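Local structure of G-protein alpha subunit Galpha7 (Naegleria fowleri, 6NE6) at residues N123-E128 / C213-S218; S207-K212 / S261-T266; N248-F253 / A279-I284. The protein probably binds and hydrolyses GTP as the alpha subunit of a heterotrimeric G protein, switching between nucleotide states to relay signals. All blocks are in the same frame, centred on the assembly; numbering follows the deposited sequence.

Contact 1 (N123-E128 / C213-S218). With EDO (1,2-ethanediol), chain D; EDO (1,2-ethanediol), chain H.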
loop_
_atom_site.group_PDB
_atom_site.type_symbol
_atom_site.label_atom_id
_atom_site.label_comp_id
_atom_site.label_asym_id
_atom_site.label_seq_id
_atom_site.Cartn_x
_atom_site.Cartn_y
_atom_site.Cartn_z
ATOM N N ASN A 123 7.621 -2.918 -12.817
ATOM C CA ASN A 123 7.122 -4.123 -12.151
ATOM C C ASN A 123 8.225 -5.136 -11.887
ATOM O O ASN A 123 8.066 -6.001 -11.012
ATOM C CB ASN A 123 6.027 -4.792 -12.979
ATOM C CG ASN A 123 6.533 -5.291 -14.311
ATOM O OD1 ASN A 123 6.882 -4.495 -15.185
ATOM N ND2 ASN A 123 6.582 -6.609 -14.482
ATOM N N GLU A 124 9.327 -5.058 -12.633
ATOM C CA GLU A 124 10.441 -5.982 -12.491
ATOM C C GLU A 124 11.360 -5.617 -11.339
ATOM O O GLU A 124 12.216 -6.435 -10.980
ATOM C CB GLU A 124 11.237 -6.035 -13.800
ATOM C CG GLU A 124 10.412 -6.502 -15.003
ATOM C CD GLU A 124 11.236 -6.581 -16.285
ATOM O OE1 GLU A 124 12.413 -6.992 -16.213
ATOM O OE2 GLU A 124 10.710 -6.225 -17.365
ATOM N N PHE A 125 11.181 -4.435 -10.746
ATOM C CA PHE A 125 12.089 -3.878 -9.753
ATOM C C PHE A 125 11.314 -3.456 -8.510
ATOM O O PHE A 125 10.078 -3.414 -8.490
ATOM C CB PHE A 125 12.875 -2.698 -10.341
ATOM C CG PHE A 125 13.556 -3.035 -11.629
ATOM C CD1 PHE A 125 14.673 -3.864 -11.635
ATOM C CD2 PHE A 125 13.077 -2.547 -12.837
ATOM C CE1 PHE A 125 15.304 -4.198 -12.816
ATOM C CE2 PHE A 125 13.711 -2.884 -14.031
ATOM C CZ PHE A 125 14.823 -3.710 -14.016
ATOM N N GLN A 126 12.061 -3.138 -7.455
ATOM C CA GLN A 126 11.468 -2.850 -6.152
ATOM C C GLN A 126 11.303 -1.337 -5.989
ATOM O O GLN A 126 11.999 -0.665 -5.233
ATOM C CB GLN A 126 12.313 -3.472 -5.042
ATOM C CG GLN A 126 12.460 -4.997 -5.163
ATOM C CD GLN A 126 11.122 -5.732 -5.099
ATOM O OE1 GLN A 126 10.264 -5.434 -4.257
ATOM N NE2 GLN A 126 10.933 -6.685 -6.006
ATOM N N ILE A 127 10.310 -0.824 -6.711
ATOM C CA ILE A 127 10.002 0.599 -6.810
ATOM C C ILE A 127 8.632 0.835 -6.189
ATOM O O ILE A 127 7.671 0.137 -6.522
ATOM C CB ILE A 127 10.007 1.054 -8.278
ATOM C CG1 ILE A 127 11.384 0.832 -8.900
ATOM C CG2 ILE A 127 9.626 2.521 -8.399
ATOM C CD1 ILE A 127 11.382 0.996 -10.386
ATOM N N GLU A 128 8.541 1.814 -5.290
ATOM C CA GLU A 128 7.273 2.093 -4.626
ATOM C C GLU A 128 6.212 2.479 -5.647
ATOM O O GLU A 128 6.512 3.088 -6.679
ATOM C CB GLU A 128 7.431 3.226 -3.608
ATOM C CG GLU A 128 8.407 2.913 -2.486
ATOM C CD GLU A 128 7.877 1.851 -1.536
ATOM O OE1 GLU A 128 6.657 1.861 -1.264
ATOM O OE2 GLU A 128 8.674 1.011 -1.071
ATOM N N CYS A 213 8.617 -10.758 -5.083
ATOM C CA CYS A 213 8.616 -10.487 -3.649
ATOM C C CYS A 213 9.827 -9.670 -3.226
ATOM O O CYS A 213 9.709 -8.744 -2.411
ATOM C CB CYS A 213 8.595 -11.797 -2.862
ATOM S SG CYS A 213 7.013 -12.622 -2.958
ATOM N N TYR A 214 11.008 -10.043 -3.717
ATOM C CA TYR A 214 12.256 -9.385 -3.364
ATOM C C TYR A 214 13.132 -9.272 -4.598
ATOM O O TYR A 214 12.985 -10.032 -5.563
ATOM C CB TYR A 214 13.038 -10.165 -2.299
ATOM C CG TYR A 214 12.295 -10.373 -1.019
ATOM C CD1 TYR A 214 12.276 -9.389 -0.040
ATOM C CD2 TYR A 214 11.609 -11.563 -0.778
ATOM C CE1 TYR A 214 11.588 -9.577 1.139
ATOM C CE2 TYR A 214 10.924 -11.761 0.404
ATOM C CZ TYR A 214 10.917 -10.765 1.359
ATOM O OH TYR A 214 10.228 -10.957 2.536
ATOM N N GLU A 215 14.108 -8.369 -4.524
ATOM C CA GLU A 215 15.006 -8.199 -5.660
ATOM C C GLU A 215 15.805 -9.471 -5.938
ATOM O O GLU A 215 16.048 -9.807 -7.101
ATOM C CB GLU A 215 15.936 -7.010 -5.424
ATOM C CG GLU A 215 16.959 -6.780 -6.543
ATOM C CD GLU A 215 16.336 -6.430 -7.900
ATOM O OE1 GLU A 215 15.129 -6.105 -7.968
ATOM O OE2 GLU A 215 17.073 -6.473 -8.911
ATOM N N ASP A 216 16.207 -10.200 -4.893
ATOM C CA ASP A 216 17.028 -11.404 -5.054
ATOM C C ASP A 216 16.210 -12.685 -4.914
ATOM O O ASP A 216 16.680 -13.687 -4.366
ATOM C CB ASP A 216 18.190 -11.394 -4.058
ATOM C CG ASP A 216 17.730 -11.532 -2.609
ATOM O OD1 ASP A 216 16.611 -11.096 -2.288
ATOM O OD2 ASP A 216 18.504 -12.064 -1.784
ATOM N N ASP A 217 14.973 -12.681 -5.402
ATOM C CA ASP A 217 14.121 -13.852 -5.321
ATOM C C ASP A 217 13.202 -13.826 -6.535
ATOM O O ASP A 217 12.869 -12.755 -7.045
ATOM C CB ASP A 217 13.343 -13.864 -3.990
ATOM C CG ASP A 217 12.802 -15.241 -3.627
ATOM O OD1 ASP A 217 11.813 -15.677 -4.252
ATOM O OD2 ASP A 217 13.361 -15.895 -2.713
ATOM N N SER A 218 12.830 -15.006 -7.023
ATOM C CA SER A 218 11.954 -15.098 -8.187
ATOM C C SER A 218 10.491 -15.311 -7.825
ATOM O O SER A 218 9.648 -15.359 -8.726
ATOM C CB SER A 218 12.422 -16.228 -9.119
ATOM O OG SER A 218 13.639 -15.881 -9.769
HETATM C C1 EDO D . 7.477 -1.754 -2.516
HETATM O O1 EDO D . 6.990 -3.048 -2.133
HETATM C C2 EDO D . 8.900 -1.888 -3.043
HETATM O O2 EDO D . 8.885 -2.731 -4.202
HETATM C C1 EDO H . 17.406 -12.848 -8.853
HETATM O O1 EDO H . 18.096 -13.550 -9.894
HETATM C C2 EDO H . 15.986 -13.387 -8.742
HETATM O O2 EDO H . 16.033 -14.802 -8.524
HETATM O O HOH W 1 12.562 -7.421 -8.309
HETATM O O HOH W 2 14.962 -3.563 -7.662
HETATM O O HOH W 3 11.335 -5.939 -1.688
#

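Contact 2 (S207-K212 / S261-T266)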
loop_
_atom_site.group_PDB
_atom_site.type_symbol
_atom_site.label_atom_id
_atom_site.label_comp_id
_atom_site.label_asym_id
_atom_site.label_seq_id
_atom_site.Cartn_x
_atom_site.Cartn_y
_atom_site.Cartn_z
ATOM N N SER A 207 -2.746 -5.395 -7.957
ATOM C CA SER A 207 -1.798 -4.943 -8.966
ATOM C C SER A 207 -0.472 -5.689 -8.914
ATOM O O SER A 207 0.345 -5.494 -9.824
ATOM C CB SER A 207 -1.543 -3.443 -8.818
ATOM O OG SER A 207 -1.026 -3.156 -7.529
ATOM N N GLU A 208 -0.247 -6.532 -7.893
ATOM C CA GLU A 208 1.053 -7.181 -7.699
ATOM C C GLU A 208 1.217 -8.443 -8.546
ATOM O O GLU A 208 2.200 -9.169 -8.348
ATOM C CB GLU A 208 1.271 -7.529 -6.219
ATOM C CG GLU A 208 0.376 -8.643 -5.697
ATOM C CD GLU A 208 0.572 -8.940 -4.222
ATOM O OE1 GLU A 208 1.356 -8.232 -3.552
ATOM O OE2 GLU A 208 -0.062 -9.906 -3.742
ATOM N N PHE A 209 0.294 -8.709 -9.483
ATOM C CA PHE A 209 0.351 -9.953 -10.245
ATOM C C PHE A 209 1.631 -10.074 -11.073
ATOM O O PHE A 209 2.014 -11.192 -11.429
ATOM C CB PHE A 209 -0.879 -10.079 -11.161
ATOM C CG PHE A 209 -0.894 -9.127 -12.331
ATOM C CD1 PHE A 209 -1.518 -7.891 -12.226
ATOM C CD2 PHE A 209 -0.303 -9.474 -13.556
ATOM C CE1 PHE A 209 -1.552 -7.011 -13.300
ATOM C CE2 PHE A 209 -0.335 -8.604 -14.636
ATOM C CZ PHE A 209 -0.955 -7.372 -14.520
ATOM N N ASP A 210 2.287 -8.963 -11.394
ATOM C CA ASP A 210 3.473 -9.003 -12.249
ATOM C C ASP A 210 4.727 -8.568 -11.497
ATOM O O ASP A 210 5.709 -8.159 -12.120
ATOM C CB ASP A 210 3.266 -8.167 -13.521
ATOM C CG ASP A 210 3.047 -6.681 -13.236
ATOM O OD1 ASP A 210 3.051 -6.284 -12.057
ATOM O OD2 ASP A 210 2.870 -5.894 -14.195
ATOM N N GLN A 211 4.731 -8.695 -10.168
ATOM C CA GLN A 211 5.859 -8.254 -9.359
ATOM C C GLN A 211 6.482 -9.414 -8.600
ATOM O O GLN A 211 5.827 -10.414 -8.313
ATOM C CB GLN A 211 5.432 -7.186 -8.355
ATOM C CG GLN A 211 5.094 -5.860 -8.986
ATOM C CD GLN A 211 4.382 -4.957 -8.010
ATOM O OE1 GLN A 211 3.207 -4.666 -8.174
ATOM N NE2 GLN A 211 5.094 -4.518 -6.974
ATOM N N LYS A 212 7.758 -9.240 -8.248
ATOM C CA LYS A 212 8.512 -10.191 -7.439
ATOM C C LYS A 212 8.522 -9.766 -5.970
ATOM O O LYS A 212 8.500 -8.573 -5.647
ATOM C CB LYS A 212 9.955 -10.290 -7.946
ATOM C CG LYS A 212 10.079 -10.746 -9.384
ATOM C CD LYS A 212 9.475 -12.128 -9.555
ATOM C CE LYS A 212 9.682 -12.690 -10.962
ATOM N NZ LYS A 212 9.017 -14.028 -11.062
ATOM N N SER A 261 0.529 -5.323 -19.626
ATOM C CA SER A 261 1.068 -6.351 -18.739
ATOM C C SER A 261 0.066 -7.498 -18.660
ATOM O O SER A 261 -1.065 -7.299 -18.208
ATOM C CB SER A 261 1.346 -5.784 -17.345
ATOM O OG SER A 261 2.036 -6.761 -16.554
ATOM N N ARG A 262 0.470 -8.690 -19.100
ATOM C CA ARG A 262 -0.472 -9.782 -19.339
ATOM C C ARG A 262 -0.588 -10.676 -18.113
ATOM O O ARG A 262 0.420 -11.166 -17.599
ATOM C CB ARG A 262 -0.028 -10.620 -20.539
ATOM C CG ARG A 262 0.173 -9.822 -21.823
ATOM C CD ARG A 262 0.647 -10.716 -22.965
ATOM N NE ARG A 262 -0.293 -11.798 -23.238
ATOM C CZ ARG A 262 -0.025 -13.092 -23.073
ATOM N NH1 ARG A 262 1.172 -13.485 -22.646
ATOM N NH2 ARG A 262 -0.954 -13.999 -23.347
ATOM N N LEU A 263 -1.820 -10.900 -17.656
ATOM C CA LEU A 263 -2.008 -11.779 -16.505
ATOM C C LEU A 263 -1.478 -13.179 -16.800
ATOM O O LEU A 263 -0.899 -13.827 -15.920
ATOM C CB LEU A 263 -3.484 -11.838 -16.126
ATOM C CG LEU A 263 -3.825 -12.658 -14.889
ATOM C CD1 LEU A 263 -3.103 -12.063 -13.674
ATOM C CD2 LEU A 263 -5.348 -12.660 -14.681
ATOM N N ALA A 264 -1.640 -13.645 -18.043
ATOM C CA ALA A 264 -1.244 -14.999 -18.418
ATOM C C ALA A 264 0.261 -15.223 -18.350
ATOM O O ALA A 264 0.698 -16.383 -18.330
ATOM C CB ALA A 264 -1.744 -15.327 -19.826
ATOM N N ASP A 265 1.062 -14.154 -18.335
ATOM C CA ASP A 265 2.500 -14.306 -18.159
ATOM C C ASP A 265 2.866 -14.703 -16.737
ATOM O O ASP A 265 3.985 -15.179 -16.513
ATOM C CB ASP A 265 3.227 -13.017 -18.552
ATOM C CG ASP A 265 3.394 -12.881 -20.056
ATOM O OD1 ASP A 265 3.368 -13.917 -20.755
ATOM O OD2 ASP A 265 3.559 -11.746 -20.548
ATOM N N THR A 266 1.964 -14.499 -15.776
ATOM C CA THR A 266 2.086 -15.025 -14.421
ATOM C C THR A 266 1.249 -16.274 -14.193
ATOM O O THR A 266 1.721 -17.223 -13.566
ATOM C CB THR A 266 1.656 -13.979 -13.391
ATOM O OG1 THR A 266 2.410 -12.777 -13.583
ATOM C CG2 THR A 266 1.879 -14.520 -11.970
#

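Contact 3 (N248-F253 / A279-I284)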
loop_
_atom_site.group_PDB
_atom_site.type_symbol
_atom_site.label_atom_id
_atom_site.label_comp_id
_atom_site.label_asym_id
_atom_site.label_seq_id
_atom_site.Cartn_x
_atom_site.Cartn_y
_atom_site.Cartn_z
ATOM N N ASN A 248 -7.273 -4.745 -3.359
ATOM C CA ASN A 248 -6.968 -3.330 -3.364
ATOM C C ASN A 248 -6.116 -2.974 -4.583
ATOM O O ASN A 248 -5.676 -3.842 -5.348
ATOM C CB ASN A 248 -6.258 -2.969 -2.048
ATOM C CG ASN A 248 -6.051 -1.480 -1.865
ATOM O OD1 ASN A 248 -6.853 -0.657 -2.309
ATOM N ND2 ASN A 248 -4.957 -1.129 -1.203
ATOM N N LYS A 249 -5.913 -1.674 -4.772
ATOM C CA LYS A 249 -5.160 -1.132 -5.908
ATOM C C LYS A 249 -5.818 -1.489 -7.238
ATOM O O LYS A 249 -5.137 -1.683 -8.248
ATOM C CB LYS A 249 -3.691 -1.577 -5.873
ATOM C CG LYS A 249 -3.016 -1.347 -4.518
ATOM C CD LYS A 249 -1.528 -1.658 -4.571
ATOM C CE LYS A 249 -0.878 -1.457 -3.207
ATOM N NZ LYS A 249 0.613 -1.647 -3.297
ATOM N N HIS A 250 -7.154 -1.542 -7.236
ATOM C CA HIS A 250 -7.909 -1.942 -8.423
ATOM C C HIS A 250 -7.580 -1.056 -9.624
ATOM O O HIS A 250 -7.341 -1.554 -10.728
ATOM C CB HIS A 250 -9.411 -1.898 -8.113
ATOM C CG HIS A 250 -10.284 -2.069 -9.315
ATOM N ND1 HIS A 250 -10.612 -1.025 -10.149
ATOM C CD2 HIS A 250 -10.931 -3.157 -9.802
ATOM C CE1 HIS A 250 -11.391 -1.465 -11.121
ATOM N NE2 HIS A 250 -11.612 -2.753 -10.926
ATOM N N ASP A 251 -7.563 0.263 -9.436
ATOM C CA ASP A 251 -7.334 1.142 -10.581
ATOM C C ASP A 251 -5.906 1.010 -11.130
ATOM O O ASP A 251 -5.700 1.124 -12.348
ATOM C CB ASP A 251 -7.668 2.590 -10.194
ATOM C CG ASP A 251 -9.184 2.830 -10.027
ATOM O OD1 ASP A 251 -10.000 1.931 -10.344
ATOM O OD2 ASP A 251 -9.567 3.926 -9.562
ATOM N N LEU A 252 -4.916 0.742 -10.265
ATOM C CA LEU A 252 -3.558 0.481 -10.744
ATOM C C LEU A 252 -3.496 -0.821 -11.534
ATOM O O LEU A 252 -2.841 -0.892 -12.586
ATOM C CB LEU A 252 -2.582 0.435 -9.566
ATOM C CG LEU A 252 -1.118 0.168 -9.899
ATOM C CD1 LEU A 252 -0.620 1.171 -10.915
ATOM C CD2 LEU A 252 -0.260 0.202 -8.623
ATOM N N PHE A 253 -4.178 -1.856 -11.036
ATOM C CA PHE A 253 -4.316 -3.105 -11.774
ATOM C C PHE A 253 -4.914 -2.860 -13.155
ATOM O O PHE A 253 -4.410 -3.376 -14.159
ATOM C CB PHE A 253 -5.184 -4.087 -10.973
ATOM C CG PHE A 253 -5.647 -5.263 -11.773
ATOM C CD1 PHE A 253 -4.831 -6.374 -11.914
ATOM C CD2 PHE A 253 -6.899 -5.265 -12.389
ATOM C CE1 PHE A 253 -5.251 -7.478 -12.651
ATOM C CE2 PHE A 253 -7.319 -6.368 -13.127
ATOM C CZ PHE A 253 -6.498 -7.466 -13.263
ATOM N N ALA A 279 -12.257 -9.295 -17.030
ATOM C CA ALA A 279 -12.036 -10.734 -17.105
ATOM C C ALA A 279 -10.868 -11.148 -16.223
ATOM O O ALA A 279 -10.935 -12.171 -15.529
ATOM C CB ALA A 279 -11.795 -11.161 -18.556
ATOM N N ALA A 280 -9.800 -10.346 -16.221
ATOM C CA ALA A 280 -8.617 -10.687 -15.444
ATOM C C ALA A 280 -8.883 -10.569 -13.947
ATOM O O ALA A 280 -8.455 -11.428 -13.169
ATOM C CB ALA A 280 -7.446 -9.800 -15.865
ATOM N N LYS A 281 -9.609 -9.533 -13.515
ATOM C CA LYS A 281 -9.826 -9.411 -12.078
ATOM C C LYS A 281 -10.798 -10.467 -11.577
ATOM O O LYS A 281 -10.682 -10.915 -10.429
ATOM C CB LYS A 281 -10.303 -8.000 -11.703
ATOM C CG LYS A 281 -11.762 -7.702 -12.025
ATOM C CD LYS A 281 -12.044 -6.210 -11.842
ATOM C CE LYS A 281 -13.511 -5.888 -12.055
ATOM N NZ LYS A 281 -13.728 -4.403 -12.178
ATOM N N GLU A 282 -11.741 -10.900 -12.421
ATOM C CA GLU A 282 -12.639 -11.969 -11.997
ATOM C C GLU A 282 -11.876 -13.271 -11.803
ATOM O O GLU A 282 -12.139 -14.015 -10.849
ATOM C CB GLU A 282 -13.769 -12.134 -13.006
ATOM C CG GLU A 282 -14.743 -10.957 -13.008
ATOM C CD GLU A 282 -15.459 -10.775 -11.678
ATOM O OE1 GLU A 282 -15.802 -11.795 -11.041
ATOM O OE2 GLU A 282 -15.677 -9.611 -11.274
ATOM N N PHE A 283 -10.898 -13.537 -12.679
ATOM C CA PHE A 283 -10.044 -14.711 -12.523
ATOM C C PHE A 283 -9.268 -14.656 -11.217
ATOM O O PHE A 283 -9.147 -15.668 -10.516
ATOM C CB PHE A 283 -9.087 -14.812 -13.711
ATOM C CG PHE A 283 -8.138 -15.982 -13.651
ATOM C CD1 PHE A 283 -8.513 -17.216 -14.159
ATOM C CD2 PHE A 283 -6.858 -15.832 -13.138
ATOM C CE1 PHE A 283 -7.634 -18.293 -14.133
ATOM C CE2 PHE A 283 -5.980 -16.905 -13.104
ATOM C CZ PHE A 283 -6.373 -18.133 -13.610
ATOM N N ILE A 284 -8.736 -13.482 -10.871
ATOM C CA ILE A 284 -7.991 -13.351 -9.623
ATOM C C ILE A 284 -8.913 -13.539 -8.426
ATOM O O ILE A 284 -8.577 -14.248 -7.469
ATOM C CB ILE A 284 -7.269 -11.995 -9.570
ATOM C CG1 ILE A 284 -6.204 -11.928 -10.662
ATOM C CG2 ILE A 284 -6.648 -11.783 -8.187
ATOM C CD1 ILE A 284 -5.623 -10.529 -10.858
#

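Contact 1 (N123-E128 / C213-S218)
Q126 and E215 face each other where a loop of the helical domain meets the loop that follows strand 199-205, the position of switch III in G-protein alpha subunits. This interdomain seam has no direct hydrogen bond between the two segments; van der Waals contact and water carry it. Q126 sits at the centre of an inverse gamma turn, its CB directed at the other loop, and its chain bends at chi2 (-61°), placing CD over the face of the Y214-E215 peptide, with the amide nearly parallel to it. CG of Q126 lies 3.8 Å from E215 N, and the amide NE2 rests 3.7 Å from Y214 C. The E215 side chain crosses that of Q126 obliquely: CG is anti to its backbone N (chi1 178°), and the chain then bends to bring the carboxylate back toward residues 124-126. The amide and carboxylate planes are turned 63° apart, and E215 OE1 also stands at the edge of the F125 ring, near its plane. Water molecules link the polar groups. One accepts from Q126 NE2 and lies within bonding distance of E124 O and E215 OE1; another accepts from Q126 N and donates to E215 OE1 at 2.6 Å. The amide has partners beyond the pair as well: NE2 bonds to K212 O, and R221 makes a weak bond to OE1. A type I turn from Y214 to D217 shapes the E215 loop. Q126 OE1 accepts at 2.8 Å from a water that also makes a weak bond to C213 O, and at 3.0 Å from O2 of a 1,2-ethanediol, probably from the crystallisation liquor.

Contact 2 (S207-K212 / S261-T266)
F209 meets the 261-266 loop with both its ring and its carbonyl. Its CG lies between the backbone N and the carbonyl carbon (chi1 71°), and the ring slants across the opposing loop: CD2 packs 3.8 Å from CD1 of L263, which also touches CB and CG of F209, while CE2 comes within 3.6 Å of S261 OG. At the other end of the residue, T266 OG1 donates to F209 O over 2.7 Å, tilted 33° from the carbonyl plane; N220 ND2 bonds to the same oxygen, which is thus gripped by two donors. D210 follows, its CG 4.1 Å above one face of the F209 ring and offset toward the rim. Its OD2 accepts from S261 OG at 2.6 Å on the anti side, while OD1 forms a salt bridge with K256, so each carboxylate oxygen has its own partner. The two hydroxyl bonds thus join the switch III region to the 261-266 loop, one at a carboxylate and one at a backbone carbonyl. Around them, F209 packs on M222 of helix 221-235 and on K256 and I257 of helix 250-258, while L263 reaches A280, F283 and I284 of helix 277-291.

Contact 3 (N248-F253 / A279-I284)
The sequence N248-K249-H250-D251 matches the NKxD motif of G proteins, which in relatives reads the guanine base; here it runs from the end of strand 242-248 into helix 250-258, and its third residue and F253 lean on helix 277-291. K281 NZ donates to H250 NE2 over 3.0 Å, 12° out of the imidazole plane. On the other side of the ring, H250 ND1 donates to D251 OD1, also at 3.0 Å and within 1° of the ring plane. One nitrogen giving and the other receiving is consistent with a neutral imidazole, its rotation fixed at both nitrogens. The lysine gets there by a chain extended beyond CG, and its ammonium also forms a salt bridge with D278. Beside this polar link lies the apolar part: A280 CB meets the edge of the F253 ring 3.6 Å from CZ, K281 CB lies 3.7 Å from CE2, and I284 CD1 reaches CE1 tip to tip at 3.6 Å. Helix 250-258 is thereby packed against helix 277-291, with F302 of the edge strand 297-302 touching H250 and making a cation-pi contact with K281.

In the fold
The three contacts form a chain from the interdomain seam to the outer helices of the Ras-like domain. Contacts 1 and 2 share the loop after strand 199-205, with centres 12 Å apart; probable hydrogen bonds join K212 NZ to S218 O (2.8 Å) and N123 ND2 to D210 O (3.0 Å). Contacts 2 and 3, 11 Å apart between centres, join where F209 CE1 meets F253 CD1 at 3.6 Å and S207 OG meets K249 CD at 3.4 Å. Contacts 1 and 3 do not touch, their nearest atoms being about 7 Å apart. K249 NZ bonds to D19 O in the apparent P-loop and forms a salt bridge with D129, which places contact 3 next to the probable nucleotide site.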